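Local coordinates for oxidase/hydroxylase (Streptomyces hygroscopicus subsp. hygroscopicus, PDB 4XCB), which probably acts as a metal- and 2-oxoglutarate-dependent oxygenase of the phytanoyl-CoA dioxygenase family, and binds hygromycin B, at residues 5-9 against 10-14. Sequence-based numbering, arbitrary orientation.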
loop_
_atom_site.group_PDB
_atom_site.type_symbol
_atom_site.label_atom_id
_atom_site.label_comp_id
_atom_site.label_asym_id
_atom_site.label_seq_id
_atom_site.Cartn_x
_atom_site.Cartn_y
_atom_site.Cartn_z
ATOM N N PRO A 5 26.331 9.122 -0.181
ATOM C CA PRO A 5 24.893 9.352 -0.008
ATOM C C PRO A 5 24.597 10.673 0.686
ATOM O O PRO A 5 25.242 11.021 1.673
ATOM C CB PRO A 5 24.456 8.164 0.853
ATOM C CG PRO A 5 25.419 7.084 0.480
ATOM C CD PRO A 5 26.732 7.781 0.278
ATOM N N ALA A 6 23.632 11.409 0.147
ATOM C CA ALA A 6 23.237 12.686 0.719
ATOM C C ALA A 6 22.651 12.492 2.101
ATOM O O ALA A 6 22.860 13.308 2.999
ATOM C CB ALA A 6 22.237 13.369 -0.176
ATOM N N LEU A 7 21.908 11.399 2.251
ATOM C CA LEU A 7 21.262 11.079 3.522
ATOM C C LEU A 7 21.735 9.732 4.034
ATOM O O LEU A 7 21.818 8.765 3.277
ATOM C CB LEU A 7 19.731 11.067 3.363
ATOM C CG LEU A 7 19.068 12.401 3.008
ATOM C CD1 LEU A 7 17.553 12.232 2.944
ATOM C CD2 LEU A 7 19.466 13.491 3.994
ATOM N N THR A 8 22.020 9.668 5.329
ATOM C CA THR A 8 22.417 8.416 5.952
ATOM C C THR A 8 21.214 7.500 6.120
ATOM O O THR A 8 20.078 7.928 5.924
ATOM C CB THR A 8 23.051 8.651 7.326
ATOM O OG1 THR A 8 22.073 9.215 8.211
ATOM C CG2 THR A 8 24.238 9.593 7.203
ATOM N N ARG A 9 21.479 6.247 6.494
ATOM C CA ARG A 9 20.428 5.277 6.796
ATOM C C ARG A 9 19.491 5.833 7.864
ATOM O O ARG A 9 18.262 5.741 7.751
ATOM C CB ARG A 9 21.032 3.945 7.267
ATOM C CG ARG A 9 21.620 3.074 6.169
ATOM C CD ARG A 9 20.547 2.623 5.194
ATOM N NE ARG A 9 20.603 3.360 3.935
ATOM C CZ ARG A 9 19.745 3.195 2.931
ATOM N NH1 ARG A 9 18.754 2.322 3.044
ATOM N NH2 ARG A 9 19.877 3.905 1.818
ATOM N N GLU A 10 20.081 6.437 8.890
ATOM C CA GLU A 10 19.300 6.980 9.980
ATOM C C GLU A 10 18.466 8.181 9.534
ATOM O O GLU A 10 17.312 8.314 9.934
ATOM C CB GLU A 10 20.213 7.378 11.135
ATOM C CG GLU A 10 19.466 7.803 12.364
ATOM C CD GLU A 10 20.392 8.099 13.521
ATOM O OE1 GLU A 10 21.125 7.178 13.948
ATOM O OE2 GLU A 10 20.388 9.254 13.992
ATOM N N GLN A 11 19.043 9.052 8.707
ATOM C CA GLN A 11 18.316 10.213 8.199
ATOM C C GLN A 11 17.127 9.780 7.338
ATOM O O GLN A 11 16.036 10.337 7.474
ATOM C CB GLN A 11 19.248 11.126 7.398
ATOM C CG GLN A 11 20.150 11.978 8.273
ATOM C CD GLN A 11 21.137 12.823 7.465
ATOM O OE1 GLN A 11 21.836 12.310 6.590
ATOM N NE2 GLN A 11 21.191 14.123 7.760
ATOM N N LEU A 12 17.330 8.797 6.464
ATOM C CA LEU A 12 16.212 8.232 5.699
ATOM C C LEU A 12 15.154 7.626 6.617
ATOM O O LEU A 12 13.950 7.786 6.376
ATOM C CB LEU A 12 16.704 7.176 4.707
ATOM C CG LEU A 12 17.541 7.715 3.554
ATOM C CD1 LEU A 12 18.264 6.594 2.840
ATOM C CD2 LEU A 12 16.630 8.459 2.588
ATOM N N TYR A 13 15.602 6.931 7.663
ATOM C CA TYR A 13 14.660 6.298 8.584
ATOM C C TYR A 13 13.780 7.351 9.220
ATOM O O TYR A 13 12.556 7.200 9.283
ATOM C CB TYR A 13 15.378 5.508 9.681
ATOM C CG TYR A 13 14.419 4.834 10.645
ATOM C CD1 TYR A 13 14.007 3.518 10.437
ATOM C CD2 TYR A 13 13.920 5.505 11.753
ATOM C CE1 TYR A 13 13.136 2.896 11.327
ATOM C CE2 TYR A 13 13.049 4.900 12.628
ATOM C CZ TYR A 13 12.659 3.598 12.408
ATOM O OH TYR A 13 11.791 3.020 13.304
ATOM N N ILE A 14 14.417 8.412 9.701
ATOM C CA ILE A 14 13.718 9.514 10.338
ATOM C C ILE A 14 12.793 10.244 9.362
ATOM O O ILE A 14 11.659 10.553 9.709
ATOM C CB ILE A 14 14.734 10.482 10.971
ATOM C CG1 ILE A 14 15.447 9.750 12.110
ATOM C CG2 ILE A 14 14.058 11.745 11.475
ATOM C CD1 ILE A 14 16.593 10.517 12.716
HETATM O O HOH W 1 23.918 12.786 5.313
#
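A capping box opens helix 9-18, with T8 as the N-cap and Q11 as its partner. T8 OG1, held between its own backbone N and carbonyl carbon (chi1 64°), accepts from Q11 N at 3.1 Å. The return bond runs from T8 N to Q11 OE1 at 2.9 Å, nearly straight, and meets a lone pair in the plane of the amide. Q11 CG lies beside its own backbone N, anti to the carbonyl carbon (chi1 -77°), which points the side chain back toward the helix start, and the extended chain then brings OE1 to T8 N. A water donates to both Q11 OE1 and A6 O, so the amide oxygen is gripped twice. A leucine in place of Q11 would probably leave T8 N without its acceptor and the water with one anchor fewer. Behind the cap the helix bonds begin, L12 N to T8 O and Y13 N to R9 O, each 2.9 Å. L7 CD1 meets L12 CD2 at 3.9 Å, and L7 also packs on P77 and V81 of helix 72-82. L12 CD1 lies over one face of the R9 guanidinium, 3.3 Å from R9 NH2, and F167 of the second subunit packs on both residues. Such reciprocal side-chain-to-backbone bonds typify the capping box.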